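Local coordinates for protein mini spindles (Drosophila melanogaster, PDB 5VJC), which probably binds tubulin through TOG domains built of HEAT repeats, and so promotes microtubule dynamics and mitotic spindle formation, at residues W29-P34 with W95-F100; G146-A151 with N184-T189. All coordinates share one frame; numbering follows the deposited sequence.

Interaction 1. Residues W29-P34 with W95-F100; sequences WTFVTP and WLTLRF
The loop 29-34 passes the last turns of helix 89-99, and the backbones come closest at P34 and L98, with CA atoms 6.8 Å apart. Both belong to an all-helical TOG domain built of HEAT repeats, and the loop leads from helix 13-22 into helix 36-48. W29 makes the polar contact. Its CG lies anti to the backbone N (chi1 -161°), which carries the indole out to the helix. There NE1 donates to OG1 of T97 over 2.9 Å, with an N-H...O angle of 156°. The hydroxyl lies close to the indole plane, at the pyrrole edge. T97 OG1 is also hydrogen-bonded to the carbonyl O of K94 one turn back, so two bonds grip this buried hydroxyl. The benzo edge of the indole meets L98 CG, with W29 CZ2 3.8 Å from L98 CD2, and the two side chains cross at about a right angle. A leucine in place of W29 would probably leave T97 OG1 without its indole donor and open a gap beside L98. F31 stands behind: its CE1 lies 3.6 Å above one face of the W29 ring, near the rim. P34 CB lies over one face of the F31 ring, toward its rim. The same P34 CB touches L98 CD2 at 3.6 Å.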
ATOM      1  N   TRP A  29     -14.155  -1.447  -4.343  1.00 32.36           N
ATOM      2  CA  TRP A  29     -13.404  -0.436  -3.609  1.00 32.76           C
ATOM      3  C   TRP A  29     -12.153   0.001  -4.353  1.00 35.40           C
ATOM      4  O   TRP A  29     -11.030  -0.374  -3.992  1.00 32.88           O
ATOM      5  CB  TRP A  29     -13.018  -0.945  -2.226  1.00 28.75           C
ATOM      6  CG  TRP A  29     -12.670   0.174  -1.289  1.00 29.40           C
ATOM      7  CD1 TRP A  29     -11.412   0.627  -0.962  1.00 25.61           C
ATOM      8  CD2 TRP A  29     -13.601   1.001  -0.559  1.00 27.53           C
ATOM      9  NE1 TRP A  29     -11.512   1.670  -0.064  1.00 27.04           N
ATOM     10  CE2 TRP A  29     -12.842   1.920   0.193  1.00 24.46           C
ATOM     11  CE3 TRP A  29     -15.003   1.038  -0.469  1.00 27.34           C
ATOM     12  CZ2 TRP A  29     -13.437   2.870   1.034  1.00 26.72           C
ATOM     13  CZ3 TRP A  29     -15.597   2.000   0.365  1.00 30.54           C
ATOM     14  CH2 TRP A  29     -14.812   2.903   1.098  1.00 28.65           C
ATOM     15  N   THR A  30     -12.354   0.806  -5.388  1.00 33.67           N
ATOM     16  CA  THR A  30     -11.266   1.306  -6.217  1.00 32.24           C
ATOM     17  C   THR A  30     -11.647   2.685  -6.727  1.00 40.78           C
ATOM     18  O   THR A  30     -12.784   2.895  -7.158  1.00 41.14           O
ATOM     19  CB  THR A  30     -10.967   0.373  -7.414  1.00 39.36           C
ATOM     20  OG1 THR A  30     -10.082   1.038  -8.321  1.00 42.04           O
ATOM     21  CG2 THR A  30     -12.246   0.027  -8.159  1.00 39.11           C
ATOM     22  N   PHE A  31     -10.718   3.630  -6.650  1.00 36.48           N
ATOM     23  CA  PHE A  31     -10.998   5.005  -7.046  1.00 39.97           C
ATOM     24  C   PHE A  31      -9.737   5.848  -7.117  1.00 43.57           C
ATOM     25  O   PHE A  31      -8.728   5.521  -6.498  1.00 40.76           O
ATOM     26  CB  PHE A  31     -11.979   5.666  -6.075  1.00 40.76           C
ATOM     27  CG  PHE A  31     -11.676   5.390  -4.629  1.00 38.56           C
ATOM     28  CD1 PHE A  31     -12.382   4.411  -3.934  1.00 33.72           C
ATOM     29  CD2 PHE A  31     -10.689   6.103  -3.965  1.00 36.27           C
ATOM     30  CE1 PHE A  31     -12.123   4.157  -2.595  1.00 30.47           C
ATOM     31  CE2 PHE A  31     -10.413   5.845  -2.636  1.00 38.79           C
ATOM     32  CZ  PHE A  31     -11.134   4.869  -1.947  1.00 32.45           C
ATOM     33  N   VAL A  32      -9.816   6.937  -7.874  1.00 41.16           N
ATOM     34  CA  VAL A  32      -8.758   7.930  -7.918  1.00 43.92           C
ATOM     35  C   VAL A  32      -8.827   8.759  -6.649  1.00 45.07           C
ATOM     36  O   VAL A  32      -7.854   8.896  -5.918  1.00 40.06           O
ATOM     37  CB  VAL A  32      -8.890   8.854  -9.149  1.00 44.15           C
ATOM     38  CG1 VAL A  32      -7.981  10.070  -9.006  1.00 48.41           C
ATOM     39  CG2 VAL A  32      -8.583   8.091 -10.428  1.00 48.19           C
ATOM     40  N   THR A  33     -10.007   9.307  -6.405  1.00 40.19           N
ATOM     41  CA  THR A  33     -10.286  10.051  -5.199  1.00 38.51           C
ATOM     42  C   THR A  33     -11.600   9.513  -4.660  1.00 41.66           C
ATOM     43  O   THR A  33     -12.514   9.227  -5.430  1.00 44.63           O
ATOM     44  CB  THR A  33     -10.349  11.564  -5.487  1.00 48.63           C
ATOM     45  OG1 THR A  33      -9.025  12.033  -5.779  1.00 51.62           O
ATOM     46  CG2 THR A  33     -10.916  12.347  -4.305  1.00 49.86           C
ATOM     47  N   PRO A  34     -11.688   9.320  -3.339  1.00 49.93           N
ATOM     48  CA  PRO A  34     -12.933   8.761  -2.800  1.00 47.62           C
ATOM     49  C   PRO A  34     -14.024   9.820  -2.683  1.00 50.10           C
ATOM     50  O   PRO A  34     -13.807  10.858  -2.067  1.00 53.33           O
ATOM     51  CB  PRO A  34     -12.515   8.250  -1.420  1.00 49.32           C
ATOM     52  CG  PRO A  34     -11.400   9.158  -1.013  1.00 49.35           C
ATOM     53  CD  PRO A  34     -10.661   9.506  -2.294  1.00 49.58           C
ATOM     54  N   TRP A  95     -11.674   1.834   5.854  1.00 21.16           N
ATOM     55  CA  TRP A  95     -11.812   3.105   6.574  1.00 23.04           C
ATOM     56  C   TRP A  95     -10.465   3.850   6.578  1.00 21.60           C
ATOM     57  O   TRP A  95     -10.421   5.066   6.454  1.00 24.45           O
ATOM     58  CB  TRP A  95     -12.296   2.895   8.015  1.00 22.18           C
ATOM     59  CG  TRP A  95     -12.401   4.195   8.780  1.00 24.24           C
ATOM     60  CD1 TRP A  95     -13.353   5.166   8.622  1.00 27.60           C
ATOM     61  CD2 TRP A  95     -11.507   4.675   9.798  1.00 29.66           C
ATOM     62  NE1 TRP A  95     -13.105   6.218   9.481  1.00 24.00           N
ATOM     63  CE2 TRP A  95     -11.986   5.936  10.218  1.00 26.96           C
ATOM     64  CE3 TRP A  95     -10.357   4.154  10.408  1.00 25.13           C
ATOM     65  CZ2 TRP A  95     -11.348   6.686  11.200  1.00 32.09           C
ATOM     66  CZ3 TRP A  95      -9.721   4.908  11.390  1.00 27.83           C
ATOM     67  CH2 TRP A  95     -10.218   6.154  11.776  1.00 30.18           C
ATOM     68  N   LEU A  96      -9.375   3.109   6.707  1.00 24.15           N
ATOM     69  CA  LEU A  96      -8.067   3.754   6.701  1.00 26.91           C
ATOM     70  C   LEU A  96      -7.732   4.292   5.304  1.00 22.98           C
ATOM     71  O   LEU A  96      -7.160   5.372   5.197  1.00 28.72           O
ATOM     72  CB  LEU A  96      -6.991   2.795   7.224  1.00 25.10           C
ATOM     73  CG  LEU A  96      -7.255   2.573   8.722  1.00 24.22           C
ATOM     74  CD1 LEU A  96      -6.632   1.294   9.228  1.00 26.08           C
ATOM     75  CD2 LEU A  96      -6.792   3.813   9.549  1.00 28.12           C
ATOM     76  N   THR A  97      -8.126   3.588   4.245  1.00 20.30           N
ATOM     77  CA  THR A  97      -7.858   4.085   2.896  1.00 23.71           C
ATOM     78  C   THR A  97      -8.533   5.449   2.680  1.00 32.32           C
ATOM     79  O   THR A  97      -7.998   6.292   1.955  1.00 27.01           O
ATOM     80  CB  THR A  97      -8.316   3.111   1.769  1.00 23.06           C
ATOM     81  OG1 THR A  97      -9.748   3.033   1.717  1.00 24.82           O
ATOM     82  CG2 THR A  97      -7.694   1.696   1.940  1.00 20.10           C
ATOM     83  N   LEU A  98      -9.689   5.682   3.309  1.00 20.36           N
ATOM     84  CA  LEU A  98     -10.291   7.020   3.237  1.00 28.75           C
ATOM     85  C   LEU A  98      -9.427   8.072   3.940  1.00 31.21           C
ATOM     86  O   LEU A  98      -9.230   9.162   3.424  1.00 29.99           O
ATOM     87  CB  LEU A  98     -11.696   7.018   3.837  1.00 32.00           C
ATOM     88  CG  LEU A  98     -12.696   6.104   3.147  1.00 27.43           C
ATOM     89  CD1 LEU A  98     -13.987   6.117   3.961  1.00 31.77           C
ATOM     90  CD2 LEU A  98     -12.967   6.548   1.693  1.00 29.88           C
ATOM     91  N   ARG A  99      -8.889   7.715   5.104  1.00 38.86           N
ATOM     92  CA  ARG A  99      -7.992   8.584   5.866  1.00 37.97           C
ATOM     93  C   ARG A  99      -6.661   8.869   5.170  1.00 43.21           C
ATOM     94  O   ARG A  99      -5.954   9.814   5.531  1.00 39.26           O
ATOM     95  CB  ARG A  99      -7.711   7.972   7.247  1.00 39.05           C
ATOM     96  CG  ARG A  99      -8.920   8.062   8.164  1.00 39.78           C
ATOM     97  CD  ARG A  99      -9.545   9.422   7.962  1.00 43.32           C
ATOM     98  NE  ARG A  99     -10.948   9.520   8.347  1.00 51.34           N
ATOM     99  CZ  ARG A  99     -11.931   8.775   7.861  1.00 47.66           C
ATOM    100  NH1 ARG A  99     -11.681   7.814   6.983  1.00 49.70           N
ATOM    101  NH2 ARG A  99     -13.181   8.970   8.280  1.00 53.36           N
ATOM    102  N   PHE A 100      -6.307   8.049   4.189  1.00 33.82           N
ATOM    103  CA  PHE A 100      -5.084   8.306   3.438  1.00 36.52           C
ATOM    104  C   PHE A 100      -5.224   9.524   2.523  1.00 37.22           C
ATOM    105  O   PHE A 100      -4.224  10.094   2.099  1.00 43.18           O
ATOM    106  CB  PHE A 100      -4.683   7.082   2.622  1.00 30.57           C
ATOM    107  CG  PHE A 100      -4.216   5.918   3.464  1.00 31.06           C
ATOM    108  CD1 PHE A 100      -3.823   6.103   4.778  1.00 28.85           C
ATOM    109  CD2 PHE A 100      -4.189   4.635   2.939  1.00 28.67           C
ATOM    110  CE1 PHE A 100      -3.389   5.027   5.557  1.00 25.61           C
ATOM    111  CE2 PHE A 100      -3.758   3.552   3.710  1.00 27.05           C
ATOM    112  CZ  PHE A 100      -3.359   3.753   5.018  1.00 28.77           C
TER

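Interaction 2. Residues G146-A151 with N184-T189; sequences GDPKDA and NARQRT
R186 and Q187 both start with CG anti to the backbone N, and then bend at different points to meet G146. R186 runs straight through chi2 and turns at chi3 (-45°). This bend brings its guanidinium alongside the loop 146-148. NH1 then donates to the carbonyl O of G146 over 2.9 Å, at an N-H...O angle of 167°. The oxygen lies in the guanidinium plane, and the donor comes nearly along the C=O axis. P148 sits over one face of the same group, its CA 3.4 Å above the plane and toward the rim. Q187 bends earlier, at chi2, and puts OE1 2.9 Å from the N of G146. Its NE2 is hydrogen-bonded to the carbonyl O of L142, at the end of helix 131-142, which is consistent with this turn of the amide. The fit at G146 is close: its CA lies 4.0 Å from that of Q187, and a CB here would run into Q187 OE1. Each segment also leads into a helix with a local bond. D147 OD1 accepts from K149 N in an Asx turn, just before helix 150-166. N184 is the N-cap of helix 185-202, and its OD1 takes the N-H of Q187 at 3.0 Å and, weakly, that of R186. The loop between helices 131-142 and 150-166 thus meets the first turn of helix 185-202, a loop-to-helix joint within the HEAT-repeat array of a TOG domain.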
ATOM      1  N   GLY A 146       5.292   8.368  -1.016  1.00 24.29           N
ATOM      2  CA  GLY A 146       6.028   9.547  -1.425  1.00 29.47           C
ATOM      3  C   GLY A 146       5.652  10.788  -0.640  1.00 31.33           C
ATOM      4  O   GLY A 146       5.922  11.899  -1.085  1.00 31.99           O
ATOM      5  N   ASP A 147       5.025  10.610   0.521  1.00 29.38           N
ATOM      6  CA  ASP A 147       4.583  11.758   1.330  1.00 29.28           C
ATOM      7  C   ASP A 147       5.746  12.723   1.638  1.00 31.28           C
ATOM      8  O   ASP A 147       6.884  12.280   1.781  1.00 27.03           O
ATOM      9  CB  ASP A 147       3.963  11.261   2.633  1.00 27.03           C
ATOM     10  CG  ASP A 147       3.078  12.304   3.297  1.00 32.39           C
ATOM     11  OD1 ASP A 147       3.560  13.006   4.213  1.00 29.70           O
ATOM     12  OD2 ASP A 147       1.907  12.420   2.889  1.00 32.27           O
ATOM     13  N   PRO A 148       5.461  14.042   1.732  1.00 32.95           N
ATOM     14  CA  PRO A 148       6.453  15.026   2.186  1.00 31.84           C
ATOM     15  C   PRO A 148       7.070  14.669   3.538  1.00 34.50           C
ATOM     16  O   PRO A 148       8.220  15.026   3.791  1.00 34.80           O
ATOM     17  CB  PRO A 148       5.642  16.322   2.309  1.00 36.40           C
ATOM     18  CG  PRO A 148       4.481  16.156   1.396  1.00 35.35           C
ATOM     19  CD  PRO A 148       4.211  14.680   1.275  1.00 35.40           C
ATOM     20  N   LYS A 149       6.319  13.978   4.396  1.00 29.88           N
ATOM     21  CA  LYS A 149       6.778  13.739   5.758  1.00 27.99           C
ATOM     22  C   LYS A 149       7.434  12.391   5.967  1.00 30.62           C
ATOM     23  O   LYS A 149       6.875  11.323   5.645  1.00 26.83           O
ATOM     24  CB  LYS A 149       5.626  13.919   6.741  1.00 31.31           C
ATOM     25  CG  LYS A 149       5.223  15.378   6.844  1.00 31.22           C
ATOM     26  CD  LYS A 149       4.233  15.627   7.936  1.00 36.76           C
ATOM     27  CE  LYS A 149       3.718  17.066   7.825  1.00 35.77           C
ATOM     28  NZ  LYS A 149       4.825  18.042   7.657  1.00 43.60           N
ATOM     29  N   ASP A 150       8.645  12.469   6.515  1.00 25.39           N
ATOM     30  CA  ASP A 150       9.471  11.312   6.822  1.00 27.81           C
ATOM     31  C   ASP A 150       8.743  10.207   7.610  1.00 29.35           C
ATOM     32  O   ASP A 150       8.853   9.027   7.280  1.00 24.64           O
ATOM     33  CB  ASP A 150      10.690  11.775   7.609  1.00 27.56           C
ATOM     34  CG  ASP A 150      11.686  10.686   7.817  1.00 32.24           C
ATOM     35  OD1 ASP A 150      12.612  10.579   6.992  1.00 36.11           O
ATOM     36  OD2 ASP A 150      11.552   9.945   8.809  1.00 36.13           O
ATOM     37  N   ALA A 151       8.006  10.578   8.652  1.00 25.73           N
ATOM     38  CA  ALA A 151       7.391   9.551   9.500  1.00 27.28           C
ATOM     39  C   ALA A 151       6.270   8.811   8.756  1.00 26.00           C
ATOM     40  O   ALA A 151       6.055   7.618   8.985  1.00 24.43           O
ATOM     41  CB  ALA A 151       6.859  10.150  10.777  1.00 25.97           C
ATOM     42  N   ASN A 184       3.935  13.010  -9.461  1.00 30.77           N
ATOM     43  CA  ASN A 184       4.750  13.458  -8.336  1.00 33.14           C
ATOM     44  C   ASN A 184       6.129  12.780  -8.342  1.00 35.27           C
ATOM     45  O   ASN A 184       6.219  11.552  -8.350  1.00 32.63           O
ATOM     46  CB  ASN A 184       4.022  13.179  -7.017  1.00 31.34           C
ATOM     47  CG  ASN A 184       4.756  13.740  -5.806  1.00 36.75           C
ATOM     48  OD1 ASN A 184       5.852  13.309  -5.475  1.00 41.07           O
ATOM     49  ND2 ASN A 184       4.143  14.705  -5.137  1.00 47.21           N
ATOM     50  N   ALA A 185       7.199  13.573  -8.321  1.00 29.19           N
ATOM     51  CA  ALA A 185       8.537  13.011  -8.453  1.00 36.85           C
ATOM     52  C   ALA A 185       8.967  12.243  -7.206  1.00 29.99           C
ATOM     53  O   ALA A 185       9.678  11.268  -7.319  1.00 25.90           O
ATOM     54  CB  ALA A 185       9.559  14.105  -8.775  1.00 37.53           C
ATOM     55  N   ARG A 186       8.545  12.680  -6.024  1.00 32.10           N
ATOM     56  CA  ARG A 186       8.901  11.939  -4.818  1.00 33.55           C
ATOM     57  C   ARG A 186       8.229  10.564  -4.817  1.00 31.62           C
ATOM     58  O   ARG A 186       8.834   9.585  -4.379  1.00 29.03           O
ATOM     59  CB  ARG A 186       8.519  12.699  -3.546  1.00 33.41           C
ATOM     60  CG  ARG A 186       9.174  12.094  -2.300  1.00 36.45           C
ATOM     61  CD  ARG A 186       8.898  12.885  -1.006  1.00 40.52           C
ATOM     62  NE  ARG A 186       9.040  14.334  -1.156  1.00 49.49           N
ATOM     63  CZ  ARG A 186       8.004  15.173  -1.253  1.00 49.17           C
ATOM     64  NH1 ARG A 186       6.762  14.699  -1.214  1.00 41.87           N
ATOM     65  NH2 ARG A 186       8.206  16.478  -1.390  1.00 53.78           N
ATOM     66  N   GLN A 187       6.975  10.500  -5.289  1.00 29.05           N
ATOM     67  CA  GLN A 187       6.289   9.217  -5.447  1.00 27.58           C
ATOM     68  C   GLN A 187       7.077   8.303  -6.374  1.00 27.64           C
ATOM     69  O   GLN A 187       7.314   7.141  -6.043  1.00 24.45           O
ATOM     70  CB  GLN A 187       4.867   9.405  -5.992  1.00 28.24           C
ATOM     71  CG  GLN A 187       4.047   8.132  -6.049  1.00 32.76           C
ATOM     72  CD  GLN A 187       3.704   7.588  -4.670  1.00 28.41           C
ATOM     73  OE1 GLN A 187       3.988   8.219  -3.653  1.00 28.07           O
ATOM     74  NE2 GLN A 187       3.090   6.409  -4.633  1.00 29.49           N
ATOM     75  N   ARG A 188       7.495   8.827  -7.529  1.00 23.79           N
ATOM     76  CA  ARG A 188       8.275   8.006  -8.467  1.00 25.25           C
ATOM     77  C   ARG A 188       9.582   7.538  -7.818  1.00 25.81           C
ATOM     78  O   ARG A 188       9.946   6.365  -7.905  1.00 23.71           O
ATOM     79  CB  ARG A 188       8.557   8.765  -9.770  1.00 29.67           C
ATOM     80  CG  ARG A 188       7.287   9.127 -10.553  1.00 29.33           C
ATOM     81  CD  ARG A 188       7.582   9.503 -12.006  1.00 32.38           C
ATOM     82  NE  ARG A 188       8.439  10.677 -12.140  1.00 33.82           N
ATOM     83  CZ  ARG A 188       8.023  11.930 -11.971  1.00 38.34           C
ATOM     84  NH1 ARG A 188       6.753  12.174 -11.652  1.00 36.62           N
ATOM     85  NH2 ARG A 188       8.870  12.948 -12.119  1.00 35.80           N
ATOM     86  N   THR A 189      10.260   8.445  -7.121  1.00 29.87           N
ATOM     87  CA  THR A 189      11.514   8.102  -6.455  1.00 28.23           C
ATOM     88  C   THR A 189      11.348   6.997  -5.404  1.00 29.19           C
ATOM     89  O   THR A 189      12.122   6.035  -5.381  1.00 27.81           O
ATOM     90  CB  THR A 189      12.137   9.326  -5.782  1.00 27.91           C
ATOM     91  OG1 THR A 189      12.286  10.367  -6.756  1.00 35.58           O
ATOM     92  CG2 THR A 189      13.497   8.981  -5.181  1.00 32.81           C
TER

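The two interactions lie in series along the chain, and their centres are 18 Å apart. They do not touch; their nearest atoms are about 7 Å apart. Interaction 1 is buried and rests mainly on aromatic and apolar side chains, with a single hydrogen bond across it. Interaction 2 is only partly buried. It rests on polar side chains that reach backbone atoms, and R186 and P148 are exposed. Both lie near helix 131-142: W29 and T97 pack against its side chains, while Q187 bonds to its last residue, L142. Helix 105-124 touches segment 95-100 on residues that take no part in interaction 1, and D147 in interaction 2.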